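Esterase TesA (Pseudomonas aeruginosa, PDB 4JGG) hydrolyses carboxylic esters, with a preference for Tween detergents and short-chain p-nitrophenyl esters, and shows low thioesterase activity towards palmitoyl-coenzyme A. Local coordinates at residues G42-Y56 with Q186-K198. Sequence-based numbering, arbitrary orientation.
Sequences GWVALLQKRLADEGY and QPRLLENVWPTLK
Gln186 OE1 accepts a hydrogen bond from the backbone N of Trp43 at 3.0 Å, in its carbonyl plane and on a lone pair, but bent at the hydrogen. The bond ties the first turn of helix 43-53 to that of helix 186-197, two helices of the alpha/beta/alpha sandwich of this GDSL (SGNH) hydrolase; their axes cross at -60° on one side of the parallel sheet. Gln186 NE2 turns back to Ala182 O, so both ends of the amide are engaged, not far from the probable catalytic His180. Knobs go into holes in both directions: Trp43 sits among Gln186, Leu189, Leu190 and Val193, and Leu190 among Trp43, Leu46, Leu47 and Arg50. Val193 CG2 makes a CH-pi contact over one face of the Trp43 ring, whose NE1 is hydrogen-bonded to Ser32 OG. With CG anti to the backbone N (chi1 173°), Leu190 lays CD1 against Leu47 CA (3.7 Å) and CD2 against Leu46 CB. That same CD2 lies over the centre of the Arg50 guanidinium, which stands nearly upright on the indole of Trp194, the planes 85° apart. The Arg50 chain, bent at chi3, places CD over the six-membered ring of Trp194, 3.6 Å from its centroid, and the guanidinium over the five-membered ring in a cation-pi contact. Lys198 CG lies toward the rim of the opposite indole face, and Leu51 CD2 meets the indole edge at Trp194 CZ3 (3.5 Å). Leu47 and Leu197 touch tip to tip, CD1 to CD2. At the far end, one water joins Tyr56 OH (2.9 Å) to Lys198 O, to which it donates a hydrogen bond of 2.8 Å.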
ATOM      1  N   GLY A  42      -8.376  -4.179 -11.027  1.00 14.52           N
ATOM      2  CA  GLY A  42      -7.494  -4.105  -9.879  1.00 14.74           C
ATOM      3  C   GLY A  42      -8.134  -3.431  -8.691  1.00 13.25           C
ATOM      4  O   GLY A  42      -9.112  -2.681  -8.819  1.00 15.57           O
ATOM      5  N   TRP A  43      -7.573  -3.687  -7.516  1.00 14.49           N
ATOM      6  CA  TRP A  43      -8.184  -3.225  -6.281  1.00 12.39           C
ATOM      7  C   TRP A  43      -8.401  -1.703  -6.228  1.00 14.24           C
ATOM      8  O   TRP A  43      -9.423  -1.236  -5.725  1.00 14.93           O
ATOM      9  CB  TRP A  43      -7.427  -3.770  -5.059  1.00 14.15           C
ATOM     10  CG  TRP A  43      -6.313  -2.918  -4.531  1.00 11.89           C
ATOM     11  CD1 TRP A  43      -4.983  -3.073  -4.764  1.00 12.18           C
ATOM     12  CD2 TRP A  43      -6.443  -1.798  -3.646  1.00 13.05           C
ATOM     13  NE1 TRP A  43      -4.265  -2.111  -4.082  1.00 12.15           N
ATOM     14  CE2 TRP A  43      -5.140  -1.313  -3.394  1.00 10.56           C
ATOM     15  CE3 TRP A  43      -7.529  -1.163  -3.041  1.00 11.59           C
ATOM     16  CZ2 TRP A  43      -4.900  -0.217  -2.564  1.00 11.34           C
ATOM     17  CZ3 TRP A  43      -7.290  -0.074  -2.224  1.00 11.42           C
ATOM     18  CH2 TRP A  43      -5.990   0.394  -1.998  1.00 16.66           C
ATOM     19  N   VAL A  44      -7.473  -0.926  -6.768  1.00 11.52           N
ATOM     20  CA  VAL A  44      -7.622   0.534  -6.733  1.00 11.55           C
ATOM     21  C   VAL A  44      -8.794   0.984  -7.605  1.00  9.98           C
ATOM     22  O   VAL A  44      -9.573   1.852  -7.219  1.00 12.91           O
ATOM     23  CB  VAL A  44      -6.335   1.261  -7.178  1.00 10.72           C
ATOM     24  CG1 VAL A  44      -6.634   2.708  -7.460  1.00 10.58           C
ATOM     25  CG2 VAL A  44      -5.248   1.142  -6.112  1.00 10.36           C
ATOM     26  N   ALA A  45      -8.911   0.367  -8.774  1.00 12.64           N
ATOM     27  CA  ALA A  45     -10.052   0.552  -9.660  1.00 13.62           C
ATOM     28  C   ALA A  45     -11.353   0.216  -8.960  1.00 15.39           C
ATOM     29  O   ALA A  45     -12.369   0.881  -9.164  1.00 12.77           O
ATOM     30  CB  ALA A  45      -9.894  -0.316 -10.896  1.00 13.71           C
ATOM     31  N   LEU A  46     -11.336  -0.836  -8.143  1.00 11.97           N
ATOM     32  CA  LEU A  46     -12.528  -1.226  -7.412  1.00 11.83           C
ATOM     33  C   LEU A  46     -12.815  -0.228  -6.295  1.00 13.47           C
ATOM     34  O   LEU A  46     -13.977  -0.026  -5.907  1.00 15.01           O
ATOM     35  CB  LEU A  46     -12.361  -2.628  -6.810  1.00 12.03           C
ATOM     36  CG  LEU A  46     -12.024  -3.792  -7.742  1.00 11.37           C
ATOM     37  CD1 LEU A  46     -12.009  -5.089  -6.935  1.00 12.95           C
ATOM     38  CD2 LEU A  46     -12.996  -3.885  -8.885  1.00 17.16           C
ATOM     39  N   LEU A  47     -11.751   0.361  -5.751  1.00 11.31           N
ATOM     40  CA  LEU A  47     -11.883   1.388  -4.730  1.00 11.29           C
ATOM     41  C   LEU A  47     -12.654   2.566  -5.315  1.00 13.54           C
ATOM     42  O   LEU A  47     -13.602   3.074  -4.706  1.00 12.28           O
ATOM     43  CB  LEU A  47     -10.503   1.848  -4.241  1.00 10.88           C
ATOM     44  CG  LEU A  47     -10.490   3.060  -3.298  1.00 13.33           C
ATOM     45  CD1 LEU A  47     -11.383   2.820  -2.091  1.00 12.60           C
ATOM     46  CD2 LEU A  47      -9.073   3.445  -2.848  1.00  9.52           C
ATOM     47  N   GLN A  48     -12.254   2.990  -6.511  1.00 12.75           N
ATOM     48  CA  GLN A  48     -12.874   4.161  -7.127  1.00 14.75           C
ATOM     49  C   GLN A  48     -14.350   3.901  -7.395  1.00 16.55           C
ATOM     50  O   GLN A  48     -15.182   4.779  -7.223  1.00 15.73           O
ATOM     51  CB  GLN A  48     -12.159   4.564  -8.420  1.00 16.19           C
ATOM     52  CG  GLN A  48     -12.796   5.758  -9.128  1.00 16.67           C
ATOM     53  CD  GLN A  48     -12.697   7.058  -8.330  1.00 20.30           C
ATOM     54  OE1 GLN A  48     -11.874   7.930  -8.638  1.00 19.57           O
ATOM     55  NE2 GLN A  48     -13.546   7.197  -7.309  1.00 17.14           N
ATOM     56  N   LYS A  49     -14.669   2.684  -7.810  1.00 16.55           N
ATOM     57  CA  LYS A  49     -16.041   2.337  -8.106  1.00 15.38           C
ATOM     58  C   LYS A  49     -16.895   2.256  -6.835  1.00 18.74           C
ATOM     59  O   LYS A  49     -18.083   2.576  -6.856  1.00 19.66           O
ATOM     60  CB  LYS A  49     -16.099   1.025  -8.878  1.00 16.14           C
ATOM     61  CG  LYS A  49     -17.451   0.360  -8.842  1.00 18.41           C
ATOM     62  CD  LYS A  49     -17.668  -0.504 -10.069  1.00 20.95           C
ATOM     63  CE  LYS A  49     -19.042  -1.155 -10.042  1.00 29.48           C
ATOM     64  NZ  LYS A  49     -20.140  -0.150 -10.179  1.00 27.93           N
ATOM     65  N   ARG A  50     -16.292   1.837  -5.731  1.00 15.12           N
ATOM     66  CA  ARG A  50     -17.010   1.787  -4.464  1.00 15.66           C
ATOM     67  C   ARG A  50     -17.220   3.182  -3.898  1.00 16.95           C
ATOM     68  O   ARG A  50     -18.215   3.444  -3.241  1.00 16.81           O
ATOM     69  CB  ARG A  50     -16.297   0.909  -3.426  1.00 13.70           C
ATOM     70  CG  ARG A  50     -17.012   0.938  -2.071  1.00 15.87           C
ATOM     71  CD  ARG A  50     -16.431  -0.045  -1.075  1.00 15.84           C
ATOM     72  NE  ARG A  50     -16.648  -1.440  -1.448  1.00 12.55           N
ATOM     73  CZ  ARG A  50     -16.217  -2.467  -0.722  1.00 13.29           C
ATOM     74  NH1 ARG A  50     -15.565  -2.251   0.418  1.00 11.03           N
ATOM     75  NH2 ARG A  50     -16.444  -3.707  -1.130  1.00 13.69           N
ATOM     76  N   LEU A  51     -16.278   4.081  -4.151  1.00 15.71           N
ATOM     77  CA  LEU A  51     -16.430   5.445  -3.688  1.00 14.90           C
ATOM     78  C   LEU A  51     -17.586   6.075  -4.451  1.00 19.28           C
ATOM     79  O   LEU A  51     -18.430   6.749  -3.876  1.00 18.93           O
ATOM     80  CB  LEU A  51     -15.148   6.243  -3.915  1.00 14.56           C
ATOM     81  CG  LEU A  51     -13.971   5.907  -2.998  1.00 13.85           C
ATOM     82  CD1 LEU A  51     -12.710   6.681  -3.411  1.00 13.00           C
ATOM     83  CD2 LEU A  51     -14.336   6.177  -1.548  1.00 14.79           C
ATOM     84  N   ALA A  52     -17.617   5.838  -5.758  1.00 18.52           N
ATOM     85  CA  ALA A  52     -18.690   6.344  -6.599  1.00 18.81           C
ATOM     86  C   ALA A  52     -20.036   5.787  -6.146  1.00 18.18           C
ATOM     87  O   ALA A  52     -20.990   6.536  -5.972  1.00 19.58           O
ATOM     88  CB  ALA A  52     -18.432   5.991  -8.042  1.00 20.09           C
ATOM     89  N   ASP A  53     -20.103   4.474  -5.941  1.00 16.93           N
ATOM     90  CA  ASP A  53     -21.366   3.831  -5.593  1.00 19.94           C
ATOM     91  C   ASP A  53     -21.932   4.288  -4.261  1.00 24.90           C
ATOM     92  O   ASP A  53     -23.141   4.478  -4.123  1.00 24.06           O
ATOM     93  CB  ASP A  53     -21.230   2.313  -5.587  1.00 21.21           C
ATOM     94  CG  ASP A  53     -21.062   1.748  -6.964  1.00 21.09           C
ATOM     95  OD1 ASP A  53     -21.314   2.485  -7.940  1.00 19.47           O
ATOM     96  OD2 ASP A  53     -20.676   0.566  -7.071  1.00 22.05           O
ATOM     97  N   GLU A  54     -21.068   4.439  -3.266  1.00 21.50           N
ATOM     98  CA  GLU A  54     -21.559   4.792  -1.942  1.00 22.12           C
ATOM     99  C   GLU A  54     -21.659   6.302  -1.772  1.00 21.33           C
ATOM    100  O   GLU A  54     -21.799   6.813  -0.663  1.00 22.84           O
ATOM    101  CB  GLU A  54     -20.690   4.147  -0.868  1.00 18.26           C
ATOM    102  CG  GLU A  54     -20.540   2.656  -1.076  1.00 22.15           C
ATOM    103  CD  GLU A  54     -20.095   1.935   0.168  1.00 17.64           C
ATOM    104  OE1 GLU A  54     -19.922   2.609   1.203  1.00 19.43           O
ATOM    105  OE2 GLU A  54     -19.910   0.699   0.105  1.00 20.14           O
ATOM    106  N   GLY A  55     -21.583   7.014  -2.890  1.00 22.98           N
ATOM    107  CA  GLY A  55     -21.794   8.448  -2.891  1.00 23.60           C
ATOM    108  C   GLY A  55     -20.705   9.238  -2.202  1.00 24.36           C
ATOM    109  O   GLY A  55     -20.980  10.252  -1.576  1.00 24.00           O
ATOM    110  N   TYR A  56     -19.465   8.768  -2.308  1.00 20.77           N
ATOM    111  CA  TYR A  56     -18.320   9.544  -1.853  1.00 20.13           C
ATOM    112  C   TYR A  56     -17.775  10.320  -3.033  1.00 18.82           C
ATOM    113  O   TYR A  56     -17.901   9.883  -4.174  1.00 22.21           O
ATOM    114  CB  TYR A  56     -17.235   8.640  -1.278  1.00 21.43           C
ATOM    115  CG  TYR A  56     -17.485   8.205   0.139  1.00 18.57           C
ATOM    116  CD1 TYR A  56     -17.978   6.943   0.416  1.00 21.31           C
ATOM    117  CD2 TYR A  56     -17.212   9.051   1.204  1.00 18.27           C
ATOM    118  CE1 TYR A  56     -18.191   6.529   1.712  1.00 18.32           C
ATOM    119  CE2 TYR A  56     -17.430   8.648   2.512  1.00 22.46           C
ATOM    120  CZ  TYR A  56     -17.925   7.389   2.757  1.00 19.84           C
ATOM    121  OH  TYR A  56     -18.148   6.970   4.054  1.00 27.22           O
ATOM    122  N   GLN A 186      -8.548  -9.490  -5.910  1.00 15.79           N
ATOM    123  CA  GLN A 186      -8.711  -8.029  -5.929  1.00 14.65           C
ATOM    124  C   GLN A 186      -9.834  -7.516  -5.023  1.00 13.86           C
ATOM    125  O   GLN A 186      -9.648  -6.528  -4.296  1.00 11.09           O
ATOM    126  CB  GLN A 186      -8.845  -7.494  -7.364  1.00 12.38           C
ATOM    127  CG  GLN A 186      -7.683  -7.858  -8.300  1.00 15.37           C
ATOM    128  CD  GLN A 186      -6.326  -7.426  -7.766  1.00 13.71           C
ATOM    129  OE1 GLN A 186      -6.093  -6.250  -7.505  1.00 13.06           O
ATOM    130  NE2 GLN A 186      -5.427  -8.384  -7.600  1.00 16.08           N
ATOM    131  N   PRO A 187     -11.005  -8.184  -5.053  1.00 16.23           N
ATOM    132  CA  PRO A 187     -12.052  -7.843  -4.087  1.00 11.89           C
ATOM    133  C   PRO A 187     -11.559  -7.896  -2.650  1.00 12.26           C
ATOM    134  O   PRO A 187     -11.824  -6.962  -1.897  1.00 10.30           O
ATOM    135  CB  PRO A 187     -13.108  -8.918  -4.339  1.00 11.66           C
ATOM    136  CG  PRO A 187     -13.003  -9.187  -5.781  1.00 13.71           C
ATOM    137  CD  PRO A 187     -11.518  -9.090  -6.100  1.00 15.85           C
ATOM    138  N   ARG A 188     -10.832  -8.957  -2.288  1.00 12.97           N
ATOM    139  CA  ARG A 188     -10.353  -9.121  -0.919  1.00 14.19           C
ATOM    140  C   ARG A 188      -9.355  -8.038  -0.520  1.00 12.07           C
ATOM    141  O   ARG A 188      -9.428  -7.500   0.581  1.00 12.22           O
ATOM    142  CB  ARG A 188      -9.720 -10.500  -0.705  1.00 12.19           C
ATOM    143  CG  ARG A 188      -9.257 -10.710   0.732  1.00 13.59           C
ATOM    144  CD  ARG A 188     -10.452 -10.841   1.664  1.00 14.56           C
ATOM    145  NE  ARG A 188     -10.125 -10.648   3.075  1.00 14.07           N
ATOM    146  CZ  ARG A 188      -9.940 -11.638   3.942  1.00 13.54           C
ATOM    147  NH1 ARG A 188     -10.023 -12.896   3.544  1.00  9.33           N
ATOM    148  NH2 ARG A 188      -9.656 -11.367   5.206  1.00 14.24           N
ATOM    149  N   LEU A 189      -8.404  -7.738  -1.401  1.00 14.08           N
ATOM    150  CA  LEU A 189      -7.544  -6.567  -1.194  1.00 13.16           C
ATOM    151  C   LEU A 189      -8.385  -5.339  -0.836  1.00 11.19           C
ATOM    152  O   LEU A 189      -8.101  -4.660   0.147  1.00 12.07           O
ATOM    153  CB  LEU A 189      -6.655  -6.307  -2.420  1.00  9.85           C
ATOM    154  CG  LEU A 189      -5.633  -7.422  -2.681  1.00 14.10           C
ATOM    155  CD1 LEU A 189      -4.770  -7.148  -3.932  1.00 11.00           C
ATOM    156  CD2 LEU A 189      -4.747  -7.617  -1.448  1.00  9.87           C
ATOM    157  N   LEU A 190      -9.427  -5.051  -1.619  1.00 15.09           N
ATOM    158  CA  LEU A 190     -10.284  -3.893  -1.329  1.00 11.46           C
ATOM    159  C   LEU A 190     -10.988  -4.023   0.013  1.00 12.73           C
ATOM    160  O   LEU A 190     -11.057  -3.056   0.777  1.00 12.27           O
ATOM    161  CB  LEU A 190     -11.308  -3.646  -2.448  1.00 12.21           C
ATOM    162  CG  LEU A 190     -12.383  -2.577  -2.198  1.00 14.63           C
ATOM    163  CD1 LEU A 190     -11.799  -1.178  -2.033  1.00 14.37           C
ATOM    164  CD2 LEU A 190     -13.391  -2.606  -3.337  1.00 12.10           C
ATOM    165  N   GLU A 191     -11.519  -5.211   0.290  1.00 11.94           N
ATOM    166  CA  GLU A 191     -12.093  -5.499   1.601  1.00 12.80           C
ATOM    167  C   GLU A 191     -11.109  -5.164   2.720  1.00 13.53           C
ATOM    168  O   GLU A 191     -11.488  -4.622   3.759  1.00 13.95           O
ATOM    169  CB  GLU A 191     -12.528  -6.968   1.706  1.00 14.93           C
ATOM    170  CG  GLU A 191     -12.807  -7.417   3.142  1.00 17.21           C
ATOM    171  CD  GLU A 191     -13.414  -8.819   3.255  1.00 17.36           C
ATOM    172  OE1 GLU A 191     -13.813  -9.418   2.230  1.00 14.56           O
ATOM    173  OE2 GLU A 191     -13.480  -9.327   4.389  1.00 17.33           O
ATOM    174  N   ASN A 192      -9.836  -5.481   2.511  1.00 12.83           N
ATOM    175  CA  ASN A 192      -8.859  -5.296   3.577  1.00 13.18           C
ATOM    176  C   ASN A 192      -8.521  -3.844   3.877  1.00 15.11           C
ATOM    177  O   ASN A 192      -8.059  -3.527   4.972  1.00 14.27           O
ATOM    178  CB  ASN A 192      -7.593  -6.119   3.305  1.00 14.27           C
ATOM    179  CG  ASN A 192      -7.827  -7.595   3.496  1.00 15.57           C
ATOM    180  OD1 ASN A 192      -8.834  -7.985   4.079  1.00 16.31           O
ATOM    181  ND2 ASN A 192      -6.914  -8.424   3.008  1.00 15.85           N
ATOM    182  N   VAL A 193      -8.755  -2.962   2.906  1.00 11.93           N
ATOM    183  CA  VAL A 193      -8.421  -1.556   3.078  1.00 12.32           C
ATOM    184  C   VAL A 193      -9.638  -0.756   3.529  1.00 11.72           C
ATOM    185  O   VAL A 193      -9.531   0.094   4.398  1.00 14.12           O
ATOM    186  CB  VAL A 193      -7.869  -0.927   1.761  1.00 11.12           C
ATOM    187  CG1 VAL A 193      -7.424   0.507   1.989  1.00 15.34           C
ATOM    188  CG2 VAL A 193      -6.731  -1.753   1.200  1.00  9.51           C
ATOM    189  N   TRP A 194     -10.793  -1.048   2.941  1.00 13.12           N
ATOM    190  CA  TRP A 194     -11.986  -0.196   3.101  1.00 11.24           C
ATOM    191  C   TRP A 194     -12.304   0.185   4.545  1.00 12.24           C
ATOM    192  O   TRP A 194     -12.479   1.365   4.845  1.00 18.02           O
ATOM    193  CB  TRP A 194     -13.200  -0.816   2.395  1.00 12.94           C
ATOM    194  CG  TRP A 194     -14.452   0.046   2.406  1.00 14.03           C
ATOM    195  CD1 TRP A 194     -15.623  -0.205   3.079  1.00 11.97           C
ATOM    196  CD2 TRP A 194     -14.659   1.271   1.698  1.00 11.56           C
ATOM    197  NE1 TRP A 194     -16.533   0.790   2.836  1.00 16.49           N
ATOM    198  CE2 TRP A 194     -15.967   1.716   1.993  1.00 16.31           C
ATOM    199  CE3 TRP A 194     -13.864   2.047   0.844  1.00 16.92           C
ATOM    200  CZ2 TRP A 194     -16.500   2.892   1.466  1.00 15.68           C
ATOM    201  CZ3 TRP A 194     -14.397   3.224   0.323  1.00 13.88           C
ATOM    202  CH2 TRP A 194     -15.697   3.631   0.635  1.00 15.98           C
ATOM    203  N   PRO A 195     -12.386  -0.801   5.450  1.00 14.24           N
ATOM    204  CA  PRO A 195     -12.738  -0.524   6.850  1.00 17.48           C
ATOM    205  C   PRO A 195     -11.836   0.507   7.505  1.00 14.81           C
ATOM    206  O   PRO A 195     -12.306   1.322   8.295  1.00 17.31           O
ATOM    207  CB  PRO A 195     -12.524  -1.878   7.539  1.00 19.30           C
ATOM    208  CG  PRO A 195     -12.751  -2.881   6.471  1.00 18.30           C
ATOM    209  CD  PRO A 195     -12.270  -2.243   5.186  1.00 15.87           C
ATOM    210  N   THR A 196     -10.546   0.448   7.202  1.00 14.31           N
ATOM    211  CA  THR A 196      -9.570   1.330   7.826  1.00 16.48           C
ATOM    212  C   THR A 196      -9.557   2.672   7.093  1.00 14.45           C
ATOM    213  O   THR A 196      -9.267   3.710   7.686  1.00 13.99           O
ATOM    214  CB  THR A 196      -8.159   0.663   7.875  1.00 16.59           C
ATOM    215  OG1 THR A 196      -8.229  -0.522   8.681  1.00 17.88           O
ATOM    216  CG2 THR A 196      -7.126   1.587   8.478  1.00 16.81           C
ATOM    217  N   LEU A 197      -9.906   2.643   5.810  1.00 12.61           N
ATOM    218  CA  LEU A 197      -9.983   3.867   4.997  1.00 13.77           C
ATOM    219  C   LEU A 197     -11.242   4.684   5.270  1.00 17.01           C
ATOM    220  O   LEU A 197     -11.196   5.915   5.404  1.00 17.01           O
ATOM    221  CB  LEU A 197      -9.952   3.507   3.509  1.00 16.10           C
ATOM    222  CG  LEU A 197     -10.294   4.635   2.530  1.00 14.75           C
ATOM    223  CD1 LEU A 197      -9.286   5.767   2.652  1.00 17.72           C
ATOM    224  CD2 LEU A 197     -10.376   4.114   1.097  1.00 12.19           C
ATOM    225  N   LYS A 198     -12.369   3.987   5.325  1.00 15.35           N
ATOM    226  CA  LYS A 198     -13.684   4.617   5.432  1.00 14.76           C
ATOM    227  C   LYS A 198     -13.746   5.789   6.417  1.00 18.74           C
ATOM    228  O   LYS A 198     -14.212   6.864   6.056  1.00 22.23           O
ATOM    229  CB  LYS A 198     -14.739   3.568   5.778  1.00 18.34           C
ATOM    230  CG  LYS A 198     -16.170   4.071   5.677  1.00 19.67           C
ATOM    231  CD  LYS A 198     -17.144   2.931   5.855  1.00 19.25           C
ATOM    232  CE  LYS A 198     -18.580   3.381   5.652  1.00 23.72           C
ATOM    233  NZ  LYS A 198     -19.520   2.296   6.069  1.00 24.83           N
TER
HETATM  234  O   HOH W   1     -16.792   7.849   6.436  1.00 25.51           O